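Local coordinates for glucose-6-phosphate isomerase (Thermus thermophilus, PDB 1ZZG), which probably catalyses the reversible isomerization of glucose 6-phosphate to fructose 6-phosphate in glycolysis and gluconeogenesis, at residues A208-L221 against P371-W383. Residues are numbered along the deposited sequence; the frame is centred on the assembly and turned at random.
Sequences ALLMGARKANETAL and PYAVGWLMQHLMW
Lys215 lays its CB over one face of the Trp376 indole, 3.4 Å from the centroid of the six-membered ring, while Tyr372 CE2 and a water lie at the indole edge. Ala220 CB sits over the centre of the Trp383 indole face, 3.3 Å from Trp383 CD2, and Asn217 meets that ring at its edge with the amide turned 83° to it. The Tyr372 ring takes Met211 CB at its edge. With CG anti to the backbone N (chi1 -179°), Tyr372 runs past Gly212 toward the C-terminal end of helix 208-221, and its OH comes 3.2 Å from Lys215 CG.

Asn217 OD1 takes two donors: Trp383 NE1 at 2.8 Å, in the indole plane, and Gln379 NE2 at 2.9 Å, nearly straight at 175°. Asn217 ND2 and Gln379 NE2 also bond to Met44 O and Trp43 O, tying both helices to one segment of the same chain. The water accepts from Trp376 NE1, donates to Thr219 OG1 and bonds His380 ND1, whose ring is held on its other nitrogen by Thr232. A leucine in place of Trp376 would probably leave this water without its indole donor and open a gap beneath Lys215 CB.

At Gly212 and Gly375 the axes close to 6.5 Å, and CA-H...O contacts such as Gly212 CA to Tyr372 O, 3.3 Å, join backbones with no side chain between them. Away from the predicted catalytic residues, one Asn217 oxygen, gripped by N-H groups of buried Gln379 and Trp383, thus fixes both its own amide and the Trp383 ring.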
# COMPACT_ATOMS: atom_id res chain seq x y z
N ALA A 208 16.25 16.34 -14.25
CA ALA A 208 15.32 15.65 -15.14
C ALA A 208 13.93 15.61 -14.54
O ALA A 208 12.94 15.73 -15.24
CB ALA A 208 15.82 14.23 -15.42
N LEU A 209 13.86 15.44 -13.22
CA LEU A 209 12.57 15.41 -12.55
C LEU A 209 11.83 16.73 -12.77
O LEU A 209 10.66 16.73 -13.17
CB LEU A 209 12.76 15.16 -11.06
CG LEU A 209 11.51 14.99 -10.20
CD1 LEU A 209 10.84 13.64 -10.49
CD2 LEU A 209 11.91 15.08 -8.73
N LEU A 210 12.51 17.85 -12.54
CA LEU A 210 11.89 19.16 -12.70
C LEU A 210 11.59 19.49 -14.16
O LEU A 210 10.61 20.17 -14.47
CB LEU A 210 12.76 20.26 -12.05
CG LEU A 210 13.06 20.08 -10.55
CD1 LEU A 210 13.85 21.27 -10.04
CD2 LEU A 210 11.77 19.92 -9.76
N MET A 211 12.44 19.01 -15.07
CA MET A 211 12.23 19.24 -16.50
C MET A 211 10.92 18.57 -16.92
O MET A 211 10.13 19.14 -17.66
CB MET A 211 13.37 18.63 -17.30
CG MET A 211 14.71 19.31 -17.12
SD MET A 211 15.98 18.39 -18.02
CE MET A 211 15.12 18.15 -19.62
N GLY A 212 10.71 17.34 -16.45
CA GLY A 212 9.49 16.63 -16.78
C GLY A 212 8.28 17.36 -16.23
O GLY A 212 7.24 17.44 -16.88
N ALA A 213 8.40 17.90 -15.02
CA ALA A 213 7.29 18.63 -14.41
C ALA A 213 7.01 19.89 -15.24
O ALA A 213 5.85 20.29 -15.41
CB ALA A 213 7.62 19.01 -12.96
N ARG A 214 8.06 20.51 -15.76
CA ARG A 214 7.92 21.71 -16.60
C ARG A 214 7.11 21.34 -17.85
O ARG A 214 6.27 22.12 -18.30
CB ARG A 214 9.30 22.22 -17.01
CG ARG A 214 9.32 23.62 -17.63
CD ARG A 214 10.76 24.08 -17.83
NE ARG A 214 11.55 23.79 -16.64
CZ ARG A 214 12.85 23.51 -16.65
NH1 ARG A 214 13.52 23.49 -17.80
NH2 ARG A 214 13.48 23.22 -15.52
N LYS A 215 7.35 20.16 -18.40
CA LYS A 215 6.61 19.72 -19.58
C LYS A 215 5.12 19.65 -19.24
O LYS A 215 4.28 20.06 -20.03
CB LYS A 215 7.10 18.34 -20.04
CG LYS A 215 8.58 18.30 -20.42
CD LYS A 215 8.89 19.27 -21.56
CE LYS A 215 8.18 18.88 -22.85
NZ LYS A 215 8.49 19.82 -23.98
N ALA A 216 4.81 19.12 -18.06
CA ALA A 216 3.42 19.03 -17.61
C ALA A 216 2.82 20.43 -17.53
O ALA A 216 1.68 20.65 -17.94
CB ALA A 216 3.35 18.35 -16.24
N ASN A 217 3.60 21.39 -17.02
CA ASN A 217 3.11 22.77 -16.93
C ASN A 217 2.72 23.24 -18.34
O ASN A 217 1.73 23.93 -18.52
CB ASN A 217 4.18 23.71 -16.37
CG ASN A 217 4.31 23.62 -14.86
OD1 ASN A 217 3.50 22.97 -14.19
ND2 ASN A 217 5.32 24.28 -14.32
N GLU A 218 3.53 22.87 -19.33
CA GLU A 218 3.25 23.26 -20.70
C GLU A 218 1.91 22.69 -21.15
O GLU A 218 1.08 23.40 -21.72
CB GLU A 218 4.36 22.76 -21.63
CG GLU A 218 5.61 23.61 -21.58
CD GLU A 218 6.77 22.97 -22.33
OE1 GLU A 218 6.51 22.26 -23.33
OE2 GLU A 218 7.93 23.19 -21.93
N THR A 219 1.70 21.40 -20.90
CA THR A 219 0.45 20.76 -21.30
C THR A 219 -0.73 21.42 -20.60
O THR A 219 -1.81 21.54 -21.17
CB THR A 219 0.46 19.23 -20.99
OG1 THR A 219 0.47 19.01 -19.57
CG2 THR A 219 1.70 18.58 -21.59
N ALA A 220 -0.54 21.86 -19.36
CA ALA A 220 -1.62 22.50 -18.62
C ALA A 220 -2.07 23.80 -19.28
O ALA A 220 -3.22 24.21 -19.13
CB ALA A 220 -1.18 22.77 -17.18
N LEU A 221 -1.16 24.45 -20.00
CA LEU A 221 -1.46 25.71 -20.67
C LEU A 221 -1.71 25.55 -22.18
O LEU A 221 -2.00 26.53 -22.86
CB LEU A 221 -0.32 26.70 -20.45
CG LEU A 221 -0.41 27.68 -19.27
CD1 LEU A 221 -1.37 28.80 -19.63
CD2 LEU A 221 -0.86 26.96 -18.02
N PRO A 371 12.97 9.79 -14.10
CA PRO A 371 12.66 11.02 -13.39
C PRO A 371 11.85 11.97 -14.28
O PRO A 371 10.85 12.56 -13.84
CB PRO A 371 14.05 11.58 -13.07
CG PRO A 371 14.88 10.33 -12.89
CD PRO A 371 14.41 9.48 -14.05
N TYR A 372 12.27 12.09 -15.53
CA TYR A 372 11.60 12.96 -16.51
C TYR A 372 10.13 12.57 -16.68
O TYR A 372 9.23 13.40 -16.50
CB TYR A 372 12.33 12.87 -17.85
CG TYR A 372 11.77 13.75 -18.96
CD1 TYR A 372 12.06 15.11 -19.02
CD2 TYR A 372 10.97 13.20 -19.96
CE1 TYR A 372 11.57 15.91 -20.06
CE2 TYR A 372 10.47 13.99 -21.00
CZ TYR A 372 10.78 15.34 -21.05
OH TYR A 372 10.29 16.11 -22.08
N ALA A 373 9.89 11.31 -17.01
CA ALA A 373 8.53 10.82 -17.21
C ALA A 373 7.66 10.85 -15.94
O ALA A 373 6.48 11.17 -16.00
CB ALA A 373 8.56 9.39 -17.78
N VAL A 374 8.25 10.50 -14.80
CA VAL A 374 7.50 10.48 -13.55
C VAL A 374 7.25 11.90 -13.04
O VAL A 374 6.18 12.18 -12.50
CB VAL A 374 8.23 9.62 -12.49
CG1 VAL A 374 7.51 9.71 -11.14
CG2 VAL A 374 8.28 8.16 -12.97
N GLY A 375 8.22 12.79 -13.23
CA GLY A 375 8.05 14.17 -12.82
C GLY A 375 6.90 14.76 -13.62
O GLY A 375 6.10 15.56 -13.13
N TRP A 376 6.83 14.35 -14.89
CA TRP A 376 5.78 14.80 -15.78
C TRP A 376 4.44 14.26 -15.24
O TRP A 376 3.49 15.02 -15.05
CB TRP A 376 6.04 14.25 -17.19
CG TRP A 376 5.13 14.82 -18.26
CD1 TRP A 376 3.79 15.11 -18.14
CD2 TRP A 376 5.48 15.11 -19.62
NE1 TRP A 376 3.30 15.56 -19.34
CE2 TRP A 376 4.31 15.57 -20.27
CE3 TRP A 376 6.67 15.02 -20.36
CZ2 TRP A 376 4.30 15.95 -21.62
CZ3 TRP A 376 6.66 15.40 -21.70
CH2 TRP A 376 5.48 15.85 -22.31
N LEU A 377 4.38 12.96 -14.97
CA LEU A 377 3.15 12.34 -14.46
C LEU A 377 2.66 12.97 -13.16
O LEU A 377 1.48 13.32 -13.03
CB LEU A 377 3.35 10.84 -14.26
CG LEU A 377 2.17 10.08 -13.64
CD1 LEU A 377 0.90 10.31 -14.47
CD2 LEU A 377 2.49 8.59 -13.57
N MET A 378 3.54 13.12 -12.18
CA MET A 378 3.16 13.72 -10.91
C MET A 378 2.64 15.15 -11.05
O MET A 378 1.62 15.50 -10.46
CB MET A 378 4.35 13.67 -9.94
CG MET A 378 4.71 12.26 -9.50
SD MET A 378 6.14 12.18 -8.38
CE MET A 378 5.39 12.75 -6.85
N GLN A 379 3.34 15.97 -11.82
CA GLN A 379 2.91 17.36 -12.01
C GLN A 379 1.58 17.38 -12.78
O GLN A 379 0.73 18.24 -12.53
CB GLN A 379 3.98 18.15 -12.79
CG GLN A 379 3.68 19.65 -12.89
CD GLN A 379 4.01 20.40 -11.60
OE1 GLN A 379 4.28 19.79 -10.57
NE2 GLN A 379 3.99 21.72 -11.67
N HIS A 380 1.42 16.44 -13.70
CA HIS A 380 0.20 16.32 -14.49
C HIS A 380 -0.99 16.05 -13.57
O HIS A 380 -2.06 16.64 -13.73
CB HIS A 380 0.34 15.15 -15.49
CG HIS A 380 -0.95 14.74 -16.13
ND1 HIS A 380 -1.23 14.96 -17.47
CD2 HIS A 380 -2.04 14.10 -15.63
CE1 HIS A 380 -2.43 14.48 -17.75
NE2 HIS A 380 -2.94 13.96 -16.65
N LEU A 381 -0.80 15.15 -12.61
CA LEU A 381 -1.86 14.80 -11.68
C LEU A 381 -2.20 15.94 -10.74
O LEU A 381 -3.36 16.12 -10.35
CB LEU A 381 -1.47 13.54 -10.89
CG LEU A 381 -1.43 12.31 -11.80
CD1 LEU A 381 -0.78 11.14 -11.07
CD2 LEU A 381 -2.84 11.95 -12.25
N MET A 382 -1.19 16.74 -10.37
CA MET A 382 -1.46 17.87 -9.50
C MET A 382 -2.33 18.87 -10.25
O MET A 382 -3.25 19.45 -9.67
CB MET A 382 -0.15 18.50 -9.01
CG MET A 382 0.54 17.64 -7.95
SD MET A 382 2.02 18.36 -7.17
CE MET A 382 3.31 17.70 -8.23
N TRP A 383 -2.06 19.07 -11.54
CA TRP A 383 -2.86 19.98 -12.36
C TRP A 383 -4.27 19.42 -12.49
O TRP A 383 -5.26 20.14 -12.33
CB TRP A 383 -2.27 20.16 -13.75
CG TRP A 383 -1.20 21.19 -13.84
CD1 TRP A 383 0.14 20.98 -13.88
CD2 TRP A 383 -1.39 22.61 -13.91
NE1 TRP A 383 0.81 22.18 -13.99
CE2 TRP A 383 -0.11 23.20 -14.00
CE3 TRP A 383 -2.52 23.45 -13.90
CZ2 TRP A 383 0.08 24.58 -14.09
CZ3 TRP A 383 -2.33 24.83 -13.99
CH2 TRP A 383 -1.04 25.38 -14.08
O HOH W 1 0.43 16.22 -19.21